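Local coordinates for SspB protein (Streptomyces clavuligerus, PDB 6JUF) that probably cleaves DNA as a metal-binding nuclease of the SspABCD-SspE system, a bacterial phage defence that senses phosphorothioate-modified DNA, at residues A43-A46 with P47-G51; D147-Q150 with V151-H155; L239-A242 with A243-T246. All coordinates share one frame; numbering follows the deposited sequence.

Contact 1: A43-A46 with P47-G51; sequences ADDA and PVQLG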
# COMPACT_ATOMS: atom_id res chain seq x y z
N ALA B 43 10.94 -8.04 -24.08
CA ALA B 43 10.49 -9.33 -24.61
C ALA B 43 9.10 -9.26 -25.23
O ALA B 43 8.25 -8.46 -24.82
CB ALA B 43 10.54 -10.39 -23.51
N ASP B 44 8.86 -10.08 -26.27
CA ASP B 44 7.55 -10.15 -26.86
C ASP B 44 6.45 -10.51 -25.86
O ASP B 44 5.36 -9.93 -25.92
CB ASP B 44 7.50 -11.19 -27.97
CG ASP B 44 8.34 -10.83 -29.15
OD1 ASP B 44 8.77 -9.66 -29.30
OD2 ASP B 44 8.56 -11.78 -29.95
N ASP B 45 6.75 -11.40 -24.94
CA ASP B 45 5.81 -11.83 -23.87
C ASP B 45 5.92 -10.98 -22.62
O ASP B 45 5.42 -11.41 -21.59
CB ASP B 45 6.11 -13.28 -23.46
CG ASP B 45 6.08 -14.24 -24.63
OD1 ASP B 45 7.11 -14.89 -24.96
OD2 ASP B 45 5.02 -14.35 -25.22
N ALA B 46 6.54 -9.80 -22.67
CA ALA B 46 6.67 -8.97 -21.45
C ALA B 46 5.34 -8.77 -20.70
O ALA B 46 5.33 -8.90 -19.47
CB ALA B 46 7.35 -7.63 -21.73
N PRO B 47 4.22 -8.45 -21.39
CA PRO B 47 3.01 -8.25 -20.61
C PRO B 47 2.59 -9.44 -19.73
O PRO B 47 2.33 -9.26 -18.54
CB PRO B 47 1.95 -7.92 -21.65
CG PRO B 47 2.71 -7.37 -22.83
CD PRO B 47 4.03 -8.13 -22.83
N VAL B 48 2.58 -10.64 -20.30
CA VAL B 48 2.26 -11.83 -19.54
C VAL B 48 3.30 -12.10 -18.47
O VAL B 48 2.94 -12.49 -17.37
CB VAL B 48 2.09 -13.04 -20.51
CG1 VAL B 48 2.16 -14.37 -19.77
CG2 VAL B 48 0.74 -12.86 -21.21
N GLN B 49 4.58 -11.92 -18.78
CA GLN B 49 5.66 -12.31 -17.88
C GLN B 49 5.70 -11.35 -16.70
O GLN B 49 5.95 -11.78 -15.58
CB GLN B 49 6.97 -12.53 -18.63
CG GLN B 49 6.79 -13.83 -19.40
CD GLN B 49 7.86 -14.19 -20.40
OE1 GLN B 49 8.71 -13.39 -20.71
NE2 GLN B 49 7.78 -15.40 -20.93
N LEU B 50 5.45 -10.07 -16.96
CA LEU B 50 5.50 -9.04 -15.91
C LEU B 50 4.13 -8.96 -15.21
O LEU B 50 3.97 -8.31 -14.18
CB LEU B 50 5.85 -7.64 -16.48
CG LEU B 50 7.20 -7.48 -17.18
CD1 LEU B 50 7.21 -6.24 -18.05
CD2 LEU B 50 8.32 -7.49 -16.18
N GLY B 51 3.12 -9.57 -15.81
CA GLY B 51 1.76 -9.51 -15.32
C GLY B 51 1.16 -8.13 -15.34
O GLY B 51 0.49 -7.73 -14.38

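Contact 2: D147-Q150 with V151-H155; sequences DLTQ and VIVRH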
# COMPACT_ATOMS: atom_id res chain seq x y z
N ASP B 147 -0.79 26.26 -12.05
CA ASP B 147 0.37 27.00 -11.50
C ASP B 147 1.65 26.18 -11.47
O ASP B 147 2.72 26.63 -11.95
CB ASP B 147 0.16 27.50 -10.06
CG ASP B 147 -0.93 28.56 -9.92
OD1 ASP B 147 -1.27 29.30 -10.90
OD2 ASP B 147 -1.45 28.59 -8.78
N LEU B 148 1.52 24.93 -11.00
CA LEU B 148 2.67 24.05 -10.98
C LEU B 148 3.18 23.70 -12.38
O LEU B 148 4.38 23.69 -12.66
CB LEU B 148 2.40 22.80 -10.17
CG LEU B 148 3.59 21.85 -10.03
CD1 LEU B 148 4.79 22.53 -9.36
CD2 LEU B 148 3.15 20.63 -9.23
N THR B 149 2.23 23.42 -13.28
CA THR B 149 2.61 23.21 -14.66
C THR B 149 3.44 24.40 -15.21
O THR B 149 4.49 24.20 -15.84
CB THR B 149 1.36 22.95 -15.54
OG1 THR B 149 0.77 21.71 -15.11
CG2 THR B 149 1.75 22.88 -17.05
N GLN B 150 2.97 25.62 -14.95
CA GLN B 150 3.68 26.81 -15.51
C GLN B 150 5.10 26.98 -14.94
O GLN B 150 6.05 27.32 -15.67
CB GLN B 150 2.82 28.08 -15.35
CG GLN B 150 1.67 28.07 -16.36
CD GLN B 150 2.13 27.83 -17.81
OE1 GLN B 150 1.64 26.89 -18.50
NE2 GLN B 150 3.04 28.70 -18.30
N VAL B 151 5.27 26.68 -13.65
CA VAL B 151 6.60 26.73 -13.08
C VAL B 151 7.54 25.71 -13.71
O VAL B 151 8.67 26.02 -14.03
CB VAL B 151 6.56 26.67 -11.54
CG1 VAL B 151 7.99 26.68 -10.96
CG2 VAL B 151 5.85 27.90 -11.05
N ILE B 152 7.04 24.49 -13.91
CA ILE B 152 7.88 23.48 -14.54
C ILE B 152 8.23 23.90 -15.98
O ILE B 152 9.37 23.77 -16.37
CB ILE B 152 7.24 22.09 -14.52
CG1 ILE B 152 7.07 21.63 -13.06
CG2 ILE B 152 8.11 21.13 -15.30
CD1 ILE B 152 6.02 20.55 -12.86
N VAL B 153 7.24 24.41 -16.72
CA VAL B 153 7.47 24.88 -18.10
C VAL B 153 8.61 25.92 -18.11
O VAL B 153 9.48 25.85 -18.94
CB VAL B 153 6.21 25.52 -18.70
CG1 VAL B 153 6.51 26.38 -19.95
CG2 VAL B 153 5.15 24.45 -18.94
N ARG B 154 8.58 26.87 -17.16
CA ARG B 154 9.58 27.93 -17.08
C ARG B 154 10.97 27.31 -16.95
O ARG B 154 11.90 27.68 -17.66
CB ARG B 154 9.22 28.88 -15.93
CG ARG B 154 10.03 30.18 -15.86
CD ARG B 154 9.70 30.98 -14.59
NE ARG B 154 10.55 30.59 -13.45
CZ ARG B 154 11.82 30.99 -13.28
NH1 ARG B 154 12.42 31.78 -14.16
NH2 ARG B 154 12.51 30.60 -12.22
N HIS B 155 11.10 26.34 -16.02
CA HIS B 155 12.37 25.66 -15.79
C HIS B 155 12.84 24.83 -16.97
O HIS B 155 14.02 24.80 -17.33
CB HIS B 155 12.30 24.82 -14.49
CG HIS B 155 12.66 25.62 -13.28
ND1 HIS B 155 11.73 26.13 -12.43
CD2 HIS B 155 13.88 26.07 -12.85
CE1 HIS B 155 12.35 26.87 -11.49
NE2 HIS B 155 13.67 26.84 -11.75

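Contact 3: L239-A242 with A243-T246; sequences LDYA and ARTT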
# COMPACT_ATOMS: atom_id res chain seq x y z
N LEU B 239 23.57 12.67 5.08
CA LEU B 239 24.91 12.20 4.73
C LEU B 239 25.03 11.87 3.25
O LEU B 239 26.05 12.20 2.61
CB LEU B 239 25.27 11.00 5.60
CG LEU B 239 25.56 11.32 7.07
CD1 LEU B 239 25.36 10.02 7.91
CD2 LEU B 239 26.95 11.92 7.30
N ASP B 240 23.95 11.28 2.69
CA ASP B 240 23.93 10.97 1.26
C ASP B 240 24.00 12.28 0.45
O ASP B 240 24.69 12.36 -0.56
CB ASP B 240 22.66 10.21 0.96
CG ASP B 240 22.59 9.69 -0.47
OD1 ASP B 240 23.54 9.04 -0.94
OD2 ASP B 240 21.54 9.94 -1.12
N TYR B 241 23.27 13.31 0.95
CA TYR B 241 23.30 14.63 0.30
C TYR B 241 24.72 15.20 0.30
O TYR B 241 25.24 15.65 -0.73
CB TYR B 241 22.29 15.59 0.95
CG TYR B 241 22.24 16.89 0.20
CD1 TYR B 241 21.48 16.98 -1.01
CD2 TYR B 241 22.95 18.00 0.62
CE1 TYR B 241 21.47 18.19 -1.70
CE2 TYR B 241 22.94 19.19 -0.10
CZ TYR B 241 22.19 19.27 -1.25
OH TYR B 241 22.17 20.41 -1.99
N ALA B 242 25.37 15.17 1.47
CA ALA B 242 26.73 15.64 1.60
C ALA B 242 27.68 14.91 0.64
O ALA B 242 28.58 15.51 0.05
CB ALA B 242 27.18 15.51 3.05
N ALA B 243 27.46 13.60 0.51
CA ALA B 243 28.25 12.72 -0.34
C ALA B 243 28.25 13.08 -1.84
O ALA B 243 29.11 12.66 -2.56
CB ALA B 243 27.83 11.27 -0.14
N ARG B 244 27.25 13.85 -2.26
CA ARG B 244 27.20 14.31 -3.63
C ARG B 244 28.43 15.14 -3.96
O ARG B 244 28.83 15.14 -5.10
CB ARG B 244 25.95 15.17 -3.83
CG ARG B 244 24.67 14.38 -3.67
CD ARG B 244 23.49 15.33 -3.90
NE ARG B 244 22.19 14.65 -3.68
CZ ARG B 244 21.02 15.09 -4.11
NH1 ARG B 244 20.87 16.28 -4.74
NH2 ARG B 244 19.92 14.32 -3.87
N THR B 245 29.02 15.81 -2.97
CA THR B 245 30.11 16.76 -3.27
C THR B 245 31.39 16.40 -2.51
O THR B 245 32.44 16.98 -2.75
CB THR B 245 29.70 18.22 -2.99
OG1 THR B 245 29.28 18.34 -1.64
CG2 THR B 245 28.58 18.66 -3.90
N THR B 246 31.33 15.45 -1.58
CA THR B 246 32.60 15.05 -0.96
C THR B 246 32.70 13.59 -0.59
O THR B 246 31.71 12.96 -0.23
CB THR B 246 33.00 15.94 0.24
OG1 THR B 246 34.31 15.54 0.70
CG2 THR B 246 32.03 15.86 1.38
O HOH W 1 21.31 11.98 -2.98
O HOH W 2 26.43 18.10 -1.33

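Contact 1: A43-A46 with P47-G51
Gln49 lays its side-chain amide over the CB of Asp45, with CD of Gln49 3.6 Å from that carbon. CG of Gln49 stands beside its own backbone N (chi1 -73°), and the chain then runs out extended, which carries the amide back along the helix to the residue one turn earlier. The Asp45 carboxylate is turned 56° from the amide plane, and its nearest oxygen, OD1, remains 4.1 Å from Gln49 NE2, too far for a hydrogen bond. Below them the backbone closes the turn: Gln49 N donates to Asp45 O at 3.0 Å and Leu50 N to Ala46 O at 2.8 Å. This is a very short helix held between two defined ends. A type I turn from Ala43 to Ala46 leads into it, placing Asp45 at the N-cap, though its side chain makes no capping bond. Pro47 sits in the first turn, its ring CD 3.5 Å from Ala46 CB. At the far end Gly51, with positive phi, is the C' residue of a Schellman motif. On the inner side Leu50 touches Ala46 CB through CD1 at 3.9 Å and packs on Val57 and Met60 of helix 57-66, while Leu50 O accepts a bond from Lys29 NZ.

Contact 2: D147-Q150 with V151-H155
Leu148 and Ile152, and beside them Thr149 and Val153, meet through aliphatic branches; the flat groups of Asp147 and His155 take no part across the contact. The Asp147 carboxylate leads away from it, and the imidazole of His155 turns back along its own segment, where ND1 makes a weak bond of 3.5 Å to Val151 O. Leu148 CG approaches Ile152 CD1 to 4.0 Å; that methyl also lies 3.5 Å from Leu148 O, so Ile152 leans on both the side chain and the backbone of the preceding turn. A chi1 of -65° sets Thr149 OG1 beside the backbone N, where it bonds back to Leu145 O, and leaves Thr149 CG2 anti to that N, 4.2 Å from Val153 CG2. The ladder beneath is regular alpha-helix: Ile152 N to Leu148 O is 3.0 Å and nearly straight at 167°, and Val153 N to Thr149 O is 2.9 Å. Together these residues form the middle of helix 145-159, which follows directly on strand 142-144. Leu148 and Ile152 press on helix 129-137, Thr149 and Ile152 on Val173 of helix 166-180, and His155 reaches Leu6 of helix 5-9.

Contact 3: L239-A242 with A243-T246
From Leu239 to Thr246 the backbone starts with an i to i+4 bond, Ala243 N to Leu239 O at 2.9 Å, and is then joined by i to i+3 bonds, Arg244 N to Tyr241 O and Thr245 N to Ala242 O, both 3.1 Å, while Thr246 N to Ala242 O still keeps the i to i+4 pattern. Ala242 O thus grips two amides at once: Thr246 N lies in its carbonyl plane, whereas Thr245 N comes from above it. Among the side chains, Arg244 carries the contact. Its CG stands beside the backbone N (chi1 -66°) and the chain is extended to NE, which brings the guanidinium alongside Tyr241. CD1 of Tyr241 sits over one guanidinium face, off toward its rim and 3.6 Å from Arg244 NE, with the two planes 44° apart; the approach to the ring is oblique, so this is not a flat stack. Water 1, in plane at the guanidinium edge, accepts from Arg244 NH2 at 2.9 Å and donates to Asp240 OD2 at 2.8 Å. Asp240 is further fixed by Trp115 and a salt bridge to Arg121, and Tyr241 OH by Glu260. Water 2 donates to Tyr241 O at 2.8 Å and also bonds Thr245 OG1. Mixed i+3 and i+4 bonds are usual where a helix runs out, here ahead of strand 250-253; helix 231-243, that strand, the helices after it and strands 289-293 and 298-302 are arranged consistently with a winged-helix fold.

In the fold
The three contacts lie in series along the chain and none touches another. Contact 1 is the remote one, its centre 36 Å from that of contact 2 and 38 Å from that of contact 3, and it faces contact 3 across the centre of the chain. Contacts 2 and 3 come closer, about 14 Å between nearest atoms. These two each involve a helix next in sequence to the first strand of a three-stranded antiparallel sheet of order 1-3-2: 142-144, 218-221, 208-211 for contact 2 and 250-253, 298-302, 289-293 for contact 3. The magnesium-binding residue Glu18 is nearest contact 1: its side chain is about 12 Å from that of Pro47, although no metal is bound in this chain. Contacts 2 and 3 lie away from it.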